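Local coordinates for protein transcarboxylase 5S subunit (Propionibacterium freudenreichii subsp. shermanii, PDB 1RQB) that transfers a carboxyl group from the biotin of the 1.3S subunit to pyruvate, forming oxaloacetate, in a cobalt-dependent step of the transcarboxylase complex, at residues R77-D82 with H472-T477; T167-H172 with A353-L358. All coordinates share one frame; numbering follows the deposited sequence.

How the interactions relate
Both contacts tie a loop of the cobalt-binding TIM barrel to a loop of the helical carboxylase region that follows it in the chain. Interaction 1 pairs the loop between helices 71-77 and 83-93 with the one that precedes helix 478-484; interaction 2 pairs the loop between strand 159-163 and helix 174-186 with the one between helices 339-352 and 362-376. In sequence order, both segments of interaction 2 fall between those of interaction 1. Their centres are 37 Å apart, on opposite sides of the centre of the chain, with nearest atoms about 20 Å apart, so the two regions are joined at well-separated places.

Interaction 1 (R77-D82 with H472-T477); sequences RFLNED and HSVALT
The backbones of Leu79 and His472 approach to 5.2 Å between their CA atoms. They share one hydrogen bond, from His472 N to Leu79 O at 3.0 Å, nearly straight at the hydrogen (170°) but with the donor standing out of the carbonyl plane. Loop 77-82, which follows helix 71-77, lies in the TIM-barrel part (pyruvate carboxyltransferase family), and 472-477 in the conserved carboxylase region, so this is a loop-to-loop contact between the two at the protein surface. Leu79, which is buried, lies about 7 Å in side-chain distance from the substrate-binding His36. Its CD2 methyl meets Val474 CG2 at 4.2 Å, the two side chains crossing at about a right angle. The other methyl of Val474, CG1, is set anti to the carbonyl carbon (chi1 -67°) and packs against the carbonyl oxygen of Phe78. Asn80, at positive phi just past the helix, lies side by side with His472, amide and ring planes 21° apart; its CB comes within 3.9 Å of His472 CD2, and its ND2 within 3.8 Å of His472 NE2. Those two nitrogens have other partners: Asn80 ND2 donates to the carbonyl oxygens of Gly470 and His466, and His472 NE2 is hydrogen-bonded to Glu469. The amide therefore grips the backbone leading from helix 460-466 to His472, while the bond to Glu469 OE2 restrains the imidazole beside it. Within 472-477, Ser473 OG accepts from Ala475 N in an ST turn. A water donates to Glu81 OE1, which also forms a salt bridge with Arg86, at 2.6 Å, and makes a weak hydrogen bond to His472 O at 3.5 Å.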
loop_
_atom_site.group_PDB
_atom_site.type_symbol
_atom_site.label_atom_id
_atom_site.label_comp_id
_atom_site.label_asym_id
_atom_site.label_seq_id
_atom_site.Cartn_x
_atom_site.Cartn_y
_atom_site.Cartn_z
ATOM N N ARG A 77 22.689 20.028 -8.221
ATOM C CA ARG A 77 22.170 20.238 -9.579
ATOM C C ARG A 77 20.835 20.985 -9.569
ATOM O O ARG A 77 20.585 21.802 -10.452
ATOM C CB ARG A 77 22.015 18.883 -10.288
ATOM C CG ARG A 77 21.675 18.969 -11.775
ATOM C CD ARG A 77 21.392 17.586 -12.377
ATOM N NE ARG A 77 22.496 16.634 -12.257
ATOM C CZ ARG A 77 23.500 16.521 -13.124
ATOM N NH1 ARG A 77 23.552 17.309 -14.189
ATOM N NH2 ARG A 77 24.449 15.609 -12.934
ATOM N N PHE A 78 19.989 20.754 -8.568
ATOM C CA PHE A 78 18.657 21.378 -8.577
ATOM C C PHE A 78 18.385 22.279 -7.371
ATOM O O PHE A 78 17.579 23.203 -7.470
ATOM C CB PHE A 78 17.563 20.301 -8.561
ATOM C CG PHE A 78 17.683 19.283 -9.653
ATOM C CD1 PHE A 78 17.726 17.928 -9.344
ATOM C CD2 PHE A 78 17.718 19.671 -10.986
ATOM C CE1 PHE A 78 17.802 16.969 -10.348
ATOM C CE2 PHE A 78 17.793 18.726 -12.000
ATOM C CZ PHE A 78 17.835 17.367 -11.681
ATOM N N LEU A 79 19.024 22.037 -6.232
ATOM C CA LEU A 79 18.663 22.809 -5.035
ATOM C C LEU A 79 19.720 23.839 -4.633
ATOM O O LEU A 79 19.562 24.504 -3.610
ATOM C CB LEU A 79 18.413 21.842 -3.867
ATOM C CG LEU A 79 17.456 20.669 -4.127
ATOM C CD1 LEU A 79 17.363 19.811 -2.877
ATOM C CD2 LEU A 79 16.075 21.183 -4.520
ATOM N N ASN A 80 20.785 23.977 -5.415
ATOM C CA ASN A 80 21.865 24.921 -5.091
ATOM C C ASN A 80 22.237 24.776 -3.615
ATOM O O ASN A 80 22.396 25.759 -2.893
ATOM C CB ASN A 80 21.441 26.372 -5.369
ATOM C CG ASN A 80 22.615 27.342 -5.300
ATOM O OD1 ASN A 80 23.625 27.149 -5.976
ATOM N ND2 ASN A 80 22.492 28.381 -4.477
ATOM N N GLU A 81 22.390 23.533 -3.178
ATOM C CA GLU A 81 22.712 23.240 -1.774
ATOM C C GLU A 81 24.006 22.427 -1.698
ATOM O O GLU A 81 24.247 21.547 -2.523
ATOM C CB GLU A 81 21.562 22.430 -1.164
ATOM C CG GLU A 81 21.757 22.078 0.295
ATOM C CD GLU A 81 20.580 21.305 0.859
ATOM O OE1 GLU A 81 19.527 21.245 0.182
ATOM O OE2 GLU A 81 20.703 20.770 1.981
ATOM N N ASP A 82 24.847 22.733 -0.719
ATOM C CA ASP A 82 26.092 21.969 -0.553
ATOM C C ASP A 82 25.741 20.703 0.233
ATOM O O ASP A 82 25.303 20.784 1.380
ATOM C CB ASP A 82 27.127 22.792 0.229
ATOM C CG ASP A 82 28.516 22.170 0.189
ATOM O OD1 ASP A 82 28.607 20.923 0.144
ATOM O OD2 ASP A 82 29.514 22.926 0.208
ATOM N N HIS A 472 17.885 26.624 -2.405
ATOM C CA HIS A 472 16.546 27.011 -2.868
ATOM C C HIS A 472 15.654 25.768 -2.885
ATOM O O HIS A 472 16.096 24.659 -2.586
ATOM C CB HIS A 472 16.629 27.616 -4.266
ATOM C CG HIS A 472 17.623 28.730 -4.385
ATOM N ND1 HIS A 472 17.715 29.747 -3.460
ATOM C CD2 HIS A 472 18.544 29.002 -5.337
ATOM C CE1 HIS A 472 18.651 30.600 -3.839
ATOM N NE2 HIS A 472 19.169 30.172 -4.976
ATOM N N SER A 473 14.388 25.979 -3.214
ATOM C CA SER A 473 13.425 24.872 -3.294
ATOM C C SER A 473 12.765 24.910 -4.673
ATOM O O SER A 473 12.572 25.979 -5.250
ATOM C CB SER A 473 12.362 25.015 -2.203
ATOM O OG SER A 473 11.383 24.003 -2.338
ATOM N N VAL A 474 12.447 23.745 -5.220
ATOM C CA VAL A 474 11.784 23.709 -6.530
ATOM C C VAL A 474 10.332 23.267 -6.332
ATOM O O VAL A 474 9.618 22.984 -7.291
ATOM C CB VAL A 474 12.494 22.743 -7.493
ATOM C CG1 VAL A 474 13.867 23.288 -7.835
ATOM C CG2 VAL A 474 12.619 21.351 -6.858
ATOM N N ALA A 475 9.923 23.194 -5.071
ATOM C CA ALA A 475 8.555 22.785 -4.719
ATOM C C ALA A 475 7.628 23.992 -4.870
ATOM O O ALA A 475 8.078 25.137 -4.881
ATOM C CB ALA A 475 8.515 22.286 -3.270
ATOM N N LEU A 476 6.336 23.729 -4.986
ATOM C CA LEU A 476 5.358 24.820 -5.091
ATOM C C LEU A 476 5.347 25.575 -3.761
ATOM O O LEU A 476 5.615 24.996 -2.709
ATOM C CB LEU A 476 3.962 24.242 -5.354
ATOM C CG LEU A 476 3.845 23.381 -6.615
ATOM C CD1 LEU A 476 2.492 22.690 -6.644
ATOM C CD2 LEU A 476 4.020 24.259 -7.852
ATOM N N THR A 477 5.085 26.875 -3.802
ATOM C CA THR A 477 4.991 27.640 -2.549
ATOM C C THR A 477 3.546 27.517 -2.063
ATOM O O THR A 477 2.675 27.070 -2.807
ATOM C CB THR A 477 5.289 29.136 -2.760
ATOM O OG1 THR A 477 4.323 29.686 -3.665
ATOM C CG2 THR A 477 6.694 29.331 -3.316
HETATM O O HOH W 1 17.395 22.738 -0.030
#

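Interaction 2 (T167-H172 with A353-L358); sequences TISPVH and AGFPPL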
loop_
_atom_site.group_PDB
_atom_site.type_symbol
_atom_site.label_atom_id
_atom_site.label_comp_id
_atom_site.label_asym_id
_atom_site.label_seq_id
_atom_site.Cartn_x
_atom_site.Cartn_y
_atom_site.Cartn_z
ATOM N N THR A 167 17.688 -9.892 -6.964
ATOM C CA THR A 167 17.024 -9.879 -8.274
ATOM C C THR A 167 16.510 -11.291 -8.552
ATOM O O THR A 167 16.773 -12.221 -7.790
ATOM C CB THR A 167 17.975 -9.422 -9.434
ATOM O OG1 THR A 167 17.231 -9.365 -10.661
ATOM C CG2 THR A 167 19.130 -10.401 -9.619
ATOM N N ILE A 168 15.723 -11.414 -9.608
ATOM C CA ILE A 168 15.233 -12.730 -10.035
ATOM C C ILE A 168 15.819 -12.986 -11.424
ATOM O O ILE A 168 15.742 -12.134 -12.307
ATOM C CB ILE A 168 13.686 -12.785 -10.085
ATOM C CG1 ILE A 168 13.112 -12.680 -8.660
ATOM C CG2 ILE A 168 13.226 -14.095 -10.700
ATOM C CD1 ILE A 168 11.597 -12.584 -8.613
ATOM N N SER A 169 16.463 -14.129 -11.593
ATOM C CA SER A 169 17.044 -14.497 -12.893
ATOM C C SER A 169 17.433 -15.973 -12.837
ATOM O O SER A 169 17.532 -16.561 -11.761
ATOM C CB SER A 169 18.297 -13.675 -13.213
ATOM O OG SER A 169 19.454 -14.330 -12.727
ATOM N N PRO A 170 17.669 -16.575 -14.004
ATOM C CA PRO A 170 18.047 -17.986 -14.086
ATOM C C PRO A 170 19.298 -18.349 -13.281
ATOM O O PRO A 170 19.483 -19.509 -12.918
ATOM C CB PRO A 170 18.257 -18.202 -15.586
ATOM C CG PRO A 170 17.286 -17.241 -16.208
ATOM C CD PRO A 170 17.476 -15.998 -15.348
ATOM N N VAL A 171 20.155 -17.371 -12.989
ATOM C CA VAL A 171 21.395 -17.691 -12.268
ATOM C C VAL A 171 21.375 -17.215 -10.815
ATOM O O VAL A 171 22.336 -17.447 -10.084
ATOM C CB VAL A 171 22.636 -17.104 -12.976
ATOM C CG1 VAL A 171 22.761 -17.719 -14.376
ATOM C CG2 VAL A 171 22.534 -15.583 -13.058
ATOM N N HIS A 172 20.316 -16.556 -10.364
ATOM C CA HIS A 172 20.319 -16.132 -8.956
ATOM C C HIS A 172 19.566 -17.166 -8.118
ATOM O O HIS A 172 18.435 -17.531 -8.435
ATOM C CB HIS A 172 19.721 -14.731 -8.815
ATOM C CG HIS A 172 20.626 -13.662 -9.339
ATOM N ND1 HIS A 172 20.673 -13.315 -10.671
ATOM C CD2 HIS A 172 21.604 -12.947 -8.728
ATOM C CE1 HIS A 172 21.644 -12.438 -10.862
ATOM N NE2 HIS A 172 22.226 -12.199 -9.699
ATOM N N ALA A 353 24.670 -9.833 -21.071
ATOM C CA ALA A 353 25.502 -9.057 -20.142
ATOM C C ALA A 353 25.789 -9.837 -18.857
ATOM O O ALA A 353 26.369 -9.297 -17.916
ATOM C CB ALA A 353 24.815 -7.737 -19.818
ATOM N N GLY A 354 25.384 -11.099 -18.799
ATOM C CA GLY A 354 25.650 -11.878 -17.601
ATOM C C GLY A 354 24.618 -11.790 -16.486
ATOM O O GLY A 354 24.941 -12.040 -15.326
ATOM N N PHE A 355 23.392 -11.421 -16.836
ATOM C CA PHE A 355 22.266 -11.331 -15.894
ATOM C C PHE A 355 22.524 -10.357 -14.743
ATOM O O PHE A 355 22.352 -10.706 -13.575
ATOM C CB PHE A 355 21.926 -12.702 -15.311
ATOM C CG PHE A 355 21.302 -13.631 -16.300
ATOM C CD1 PHE A 355 21.978 -14.765 -16.732
ATOM C CD2 PHE A 355 20.040 -13.362 -16.816
ATOM C CE1 PHE A 355 21.404 -15.623 -17.670
ATOM C CE2 PHE A 355 19.458 -14.209 -17.749
ATOM C CZ PHE A 355 20.145 -15.344 -18.176
ATOM N N PRO A 356 22.949 -9.129 -15.043
ATOM C CA PRO A 356 23.143 -8.267 -13.877
ATOM C C PRO A 356 21.774 -7.837 -13.345
ATOM O O PRO A 356 20.773 -7.883 -14.058
ATOM C CB PRO A 356 23.924 -7.090 -14.448
ATOM C CG PRO A 356 23.370 -6.993 -15.855
ATOM C CD PRO A 356 23.386 -8.459 -16.280
ATOM N N PRO A 357 21.711 -7.448 -12.061
ATOM C CA PRO A 357 20.447 -6.999 -11.452
ATOM C C PRO A 357 20.033 -5.771 -12.266
ATOM O O PRO A 357 20.895 -5.005 -12.694
ATOM C CB PRO A 357 20.866 -6.620 -10.032
ATOM C CG PRO A 357 22.040 -7.534 -9.762
ATOM C CD PRO A 357 22.801 -7.493 -11.071
ATOM N N LEU A 358 18.737 -5.562 -12.494
ATOM C CA LEU A 358 18.324 -4.409 -13.308
ATOM C C LEU A 358 18.061 -3.179 -12.437
ATOM O O LEU A 358 16.930 -2.718 -12.288
ATOM C CB LEU A 358 17.097 -4.749 -14.155
ATOM C CG LEU A 358 17.375 -5.773 -15.264
ATOM C CD1 LEU A 358 16.130 -5.955 -16.093
ATOM C CD2 LEU A 358 18.529 -5.306 -16.155
HETATM O O HOH W 2 16.511 -6.774 -11.246
#
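One face of the Phe355 ring takes Pro170 CD, a CH-pi contact 4.0 Å from the ring centroid and 29° off the normal, while Val171 CG2 approaches obliquely and reaches Phe355 CB at 3.7 Å. Phe355 CG, anti to the carbonyl carbon (chi1 -71°), lies against Val171 CG2 and Ser169 OG. On the His172 imidazole, Thr167 CG2 sits 3.3 Å above the ring centre; at the edge, in plane, lie Ser169 OG and Phe355 O. The latter is 3.3 Å from His172 CE1 and, though buried, has no hydrogen-bonding partner. Ser169 OG is hydrogen-bonded to His172 ND1 (2.6 Å), either possibly the donor, and accepts from Val171 N in an ST turn, within the type I beta turn 169-172. This loop follows strand 159-163 of the TIM barrel, and Phe355 joins the Schellman motif that ends helix 339-352, its N bonded to Arg350 O, with Gly354 at C-prime. An alanine in place of Phe355 would probably leave Pro170 CD without its aromatic face and open a gap beside Val171 CG1, which meets only ring atoms. At the other end, Thr167 CB packs on Pro357 CA, and a water 2.8 Å from Thr167 OG1 accepts from Leu358 N.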